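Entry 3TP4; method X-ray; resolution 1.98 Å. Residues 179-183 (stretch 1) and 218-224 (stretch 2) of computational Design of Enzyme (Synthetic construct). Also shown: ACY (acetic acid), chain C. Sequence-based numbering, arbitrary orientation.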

ATOM      1  N   SER A 179      -1.848  11.517 -13.030  1.00 44.62           N
ATOM      2  CA  SER A 179      -2.339  10.383 -13.830  1.00 36.83           C
ATOM      3  C   SER A 179      -1.435   9.152 -13.746  1.00 41.25           C
ATOM      4  O   SER A 179      -1.874   8.026 -14.035  1.00 39.18           O
ATOM      5  CB  SER A 179      -2.541  10.769 -15.300  1.00 47.31           C
ATOM      6  OG  SER A 179      -3.885  11.158 -15.546  1.00 50.42           O
ATOM      7  N   TRP A 180      -0.170   9.366 -13.380  1.00 32.48           N
ATOM      8  CA  TRP A 180       0.768   8.254 -13.241  1.00 32.16           C
ATOM      9  C   TRP A 180       1.174   8.008 -11.802  1.00 25.68           C
ATOM     10  O   TRP A 180       1.767   6.970 -11.510  1.00 31.70           O
ATOM     11  CB  TRP A 180       2.021   8.447 -14.103  1.00 28.61           C
ATOM     12  CG  TRP A 180       1.725   8.687 -15.545  1.00 30.38           C
ATOM     13  CD1 TRP A 180       1.905   9.862 -16.241  1.00 28.44           C
ATOM     14  CD2 TRP A 180       1.186   7.743 -16.480  1.00 25.68           C
ATOM     15  NE1 TRP A 180       1.523   9.692 -17.550  1.00 32.32           N
ATOM     16  CE2 TRP A 180       1.078   8.405 -17.726  1.00 32.02           C
ATOM     17  CE3 TRP A 180       0.794   6.400 -16.389  1.00 26.37           C
ATOM     18  CZ2 TRP A 180       0.587   7.769 -18.875  1.00 32.75           C
ATOM     19  CZ3 TRP A 180       0.304   5.767 -17.528  1.00 35.36           C
ATOM     20  CH2 TRP A 180       0.209   6.455 -18.757  1.00 34.43           C
ATOM     21  N   PHE A 181       0.904   8.973 -10.922  1.00 24.13           N
ATOM     22  CA  PHE A 181       1.014   8.760  -9.477  1.00 24.15           C
ATOM     23  C   PHE A 181       2.416   8.396  -8.960  1.00 28.47           C
ATOM     24  O   PHE A 181       2.535   7.601  -8.024  1.00 27.99           O
ATOM     25  CB  PHE A 181       0.017   7.666  -9.013  1.00 27.06           C
ATOM     26  CG  PHE A 181      -1.413   7.892  -9.458  1.00 31.50           C
ATOM     27  CD1 PHE A 181      -2.291   8.636  -8.685  1.00 34.52           C
ATOM     28  CD2 PHE A 181      -1.883   7.336 -10.640  1.00 29.85           C
ATOM     29  CE1 PHE A 181      -3.609   8.834  -9.092  1.00 32.18           C
ATOM     30  CE2 PHE A 181      -3.197   7.529 -11.057  1.00 31.49           C
ATOM     31  CZ  PHE A 181      -4.062   8.279 -10.280  1.00 31.71           C
ATOM     32  N   TRP A 182       3.479   8.951  -9.540  1.00 24.88           N
ATOM     33  CA  TRP A 182       4.798   8.724  -8.956  1.00 23.75           C
ATOM     34  C   TRP A 182       4.984   9.715  -7.817  1.00 23.40           C
ATOM     35  O   TRP A 182       4.724  10.905  -7.984  1.00 29.27           O
ATOM     36  CB  TRP A 182       5.932   8.962  -9.961  1.00 22.49           C
ATOM     37  CG  TRP A 182       5.969   8.097 -11.185  1.00 23.17           C
ATOM     38  CD1 TRP A 182       4.916   7.492 -11.817  1.00 21.93           C
ATOM     39  CD2 TRP A 182       7.135   7.768 -11.941  1.00 21.80           C
ATOM     40  NE1 TRP A 182       5.365   6.808 -12.925  1.00 21.56           N
ATOM     41  CE2 TRP A 182       6.724   6.959 -13.020  1.00 21.39           C
ATOM     42  CE3 TRP A 182       8.492   8.082 -11.810  1.00 24.93           C
ATOM     43  CZ2 TRP A 182       7.624   6.460 -13.968  1.00 21.05           C
ATOM     44  CZ3 TRP A 182       9.385   7.580 -12.743  1.00 27.70           C
ATOM     45  CH2 TRP A 182       8.950   6.785 -13.808  1.00 23.55           C
ATOM     46  N   TRP A 183       5.452   9.248  -6.667  1.00 22.46           N
ATOM     47  CA  TRP A 183       5.755  10.173  -5.576  1.00 25.46           C
ATOM     48  C   TRP A 183       7.139  10.742  -5.829  1.00 26.17           C
ATOM     49  O   TRP A 183       8.137  10.050  -5.632  1.00 25.47           O
ATOM     50  CB  TRP A 183       5.747   9.456  -4.220  1.00 25.84           C
ATOM     51  CG  TRP A 183       5.852  10.414  -3.052  1.00 33.18           C
ATOM     52  CD1 TRP A 183       5.750  11.779  -3.098  1.00 34.84           C
ATOM     53  CD2 TRP A 183       6.070  10.075  -1.676  1.00 29.13           C
ATOM     54  NE1 TRP A 183       5.892  12.309  -1.833  1.00 34.90           N
ATOM     55  CE2 TRP A 183       6.083  11.286  -0.943  1.00 32.93           C
ATOM     56  CE3 TRP A 183       6.250   8.867  -0.988  1.00 25.60           C
ATOM     57  CZ2 TRP A 183       6.274  11.322   0.440  1.00 36.09           C
ATOM     58  CZ3 TRP A 183       6.437   8.904   0.387  1.00 29.38           C
ATOM     59  CH2 TRP A 183       6.450  10.123   1.086  1.00 35.70           C
ATOM     60  N   GLY A 218       2.576   0.166  -4.397  1.00 19.12           N
ATOM     61  CA  GLY A 218       2.543   0.393  -5.836  1.00 22.92           C
ATOM     62  C   GLY A 218       3.220   1.720  -6.117  1.00 23.13           C
ATOM     63  O   GLY A 218       2.867   2.727  -5.503  1.00 24.36           O
ATOM     64  N   PRO A 219       4.208   1.734  -7.030  1.00 23.38           N
ATOM     65  CA  PRO A 219       5.031   2.938  -7.172  1.00 25.99           C
ATOM     66  C   PRO A 219       4.476   3.950  -8.176  1.00 28.38           C
ATOM     67  O   PRO A 219       5.091   4.997  -8.365  1.00 26.66           O
ATOM     68  CB  PRO A 219       6.366   2.381  -7.661  1.00 21.18           C
ATOM     69  CG  PRO A 219       5.974   1.200  -8.484  1.00 26.17           C
ATOM     70  CD  PRO A 219       4.761   0.597  -7.785  1.00 22.64           C
ATOM     71  N   GLY A 220       3.341   3.646  -8.795  1.00 23.26           N
ATOM     72  CA  GLY A 220       2.775   4.523  -9.810  1.00 27.36           C
ATOM     73  C   GLY A 220       2.427   3.723 -11.058  1.00 28.48           C
ATOM     74  O   GLY A 220       2.065   2.556 -10.959  1.00 24.26           O
ATOM     75  N   GLY A 221       2.545   4.344 -12.229  1.00 23.92           N
ATOM     76  CA  GLY A 221       2.263   3.662 -13.482  1.00 22.54           C
ATOM     77  C   GLY A 221       2.978   4.268 -14.672  1.00 28.80           C
ATOM     78  O   GLY A 221       3.677   5.275 -14.541  1.00 27.24           O
ATOM     79  N   GLY A 222       2.787   3.651 -15.837  1.00 27.22           N
ATOM     80  CA  GLY A 222       3.414   4.097 -17.065  1.00 20.42           C
ATOM     81  C   GLY A 222       4.907   3.859 -17.049  1.00 24.92           C
ATOM     82  O   GLY A 222       5.689   4.794 -17.229  1.00 27.67           O
ATOM     83  N   PHE A 223       5.305   2.607 -16.844  1.00 18.91           N
ATOM     84  CA  PHE A 223       6.720   2.258 -16.772  1.00 24.06           C
ATOM     85  C   PHE A 223       7.286   1.701 -18.070  1.00 28.52           C
ATOM     86  O   PHE A 223       8.497   1.531 -18.197  1.00 26.05           O
ATOM     87  CB  PHE A 223       6.969   1.294 -15.595  1.00 25.79           C
ATOM     88  CG  PHE A 223       6.643   1.902 -14.258  1.00 25.91           C
ATOM     89  CD1 PHE A 223       7.491   2.839 -13.688  1.00 22.59           C
ATOM     90  CD2 PHE A 223       5.473   1.564 -13.585  1.00 26.50           C
ATOM     91  CE1 PHE A 223       7.190   3.425 -12.465  1.00 27.24           C
ATOM     92  CE2 PHE A 223       5.161   2.144 -12.366  1.00 26.77           C
ATOM     93  CZ  PHE A 223       6.019   3.074 -11.799  1.00 26.48           C
ATOM     94  N   GLY A 224       6.418   1.424 -19.046  1.00 29.75           N
ATOM     95  CA  GLY A 224       6.872   0.844 -20.300  1.00 28.90           C
ATOM     96  C   GLY A 224       7.412  -0.551 -20.060  1.00 33.04           C
ATOM     97  O   GLY A 224       8.245  -1.069 -20.819  1.00 31.63           O
TER
HETATM   98  C   ACY C 476       1.604  12.381 -14.078  1.00 54.80           C
HETATM   99  O   ACY C 476       1.527  11.450 -13.214  1.00 41.15           O
HETATM  100  OXT ACY C 476       2.710  12.957 -14.306  1.00 60.29           O
HETATM  101  CH3 ACY C 476       0.421  12.721 -14.928  1.00 42.58           C
HETATM  102  O   HOH W   1       5.548   6.475  -6.001  1.00 24.04           O

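Three consecutive glycines, Gly 220, Gly 221 and Gly 222, lie against an aromatic segment, so that on one side the contact is made largely by backbone, with the Phe 223 ring added. Neither stretch forms a regular helix or strand, and only 299 Å² is buried between them, yet the CA atoms of Phe 181 and Gly 220 are 4.6 Å apart. Gly 220, Gly 221 and Phe 223 are buried; Trp 180 and Gly 222 are exposed.

Gly 221 N donates a weak hydrogen bond to Trp 180 O (2.8 Å, 127°). The stronger link is nearly straight: Trp 182 NE1 donates to Gly 221 O at 2.8 Å and 174°. With chi1 in the m well, the CA-to-CB bond of Trp 182 points sideways, but the end of the side chain comes nearer. Tryptophan suits this position because its indole offers both an N-H for that carbonyl and an apolar ring for Phe 223: CZ2 packs 3.4 Å from Phe 223 CE1, the rings near parallel but slid apart.

At Gly 220 and Gly 222 glycine suits its place for steric reasons. A CB on Gly 220 would clash with Trp 180 O and Trp 182 CD1, and its backbone angles alone demand glycine. At Gly 222, where phi is positive, a CB would strike Trp 180 CE3. Finally, a water accepts from Trp 183 N (2.9 Å) and donates to Pro 219 O (2.8 Å).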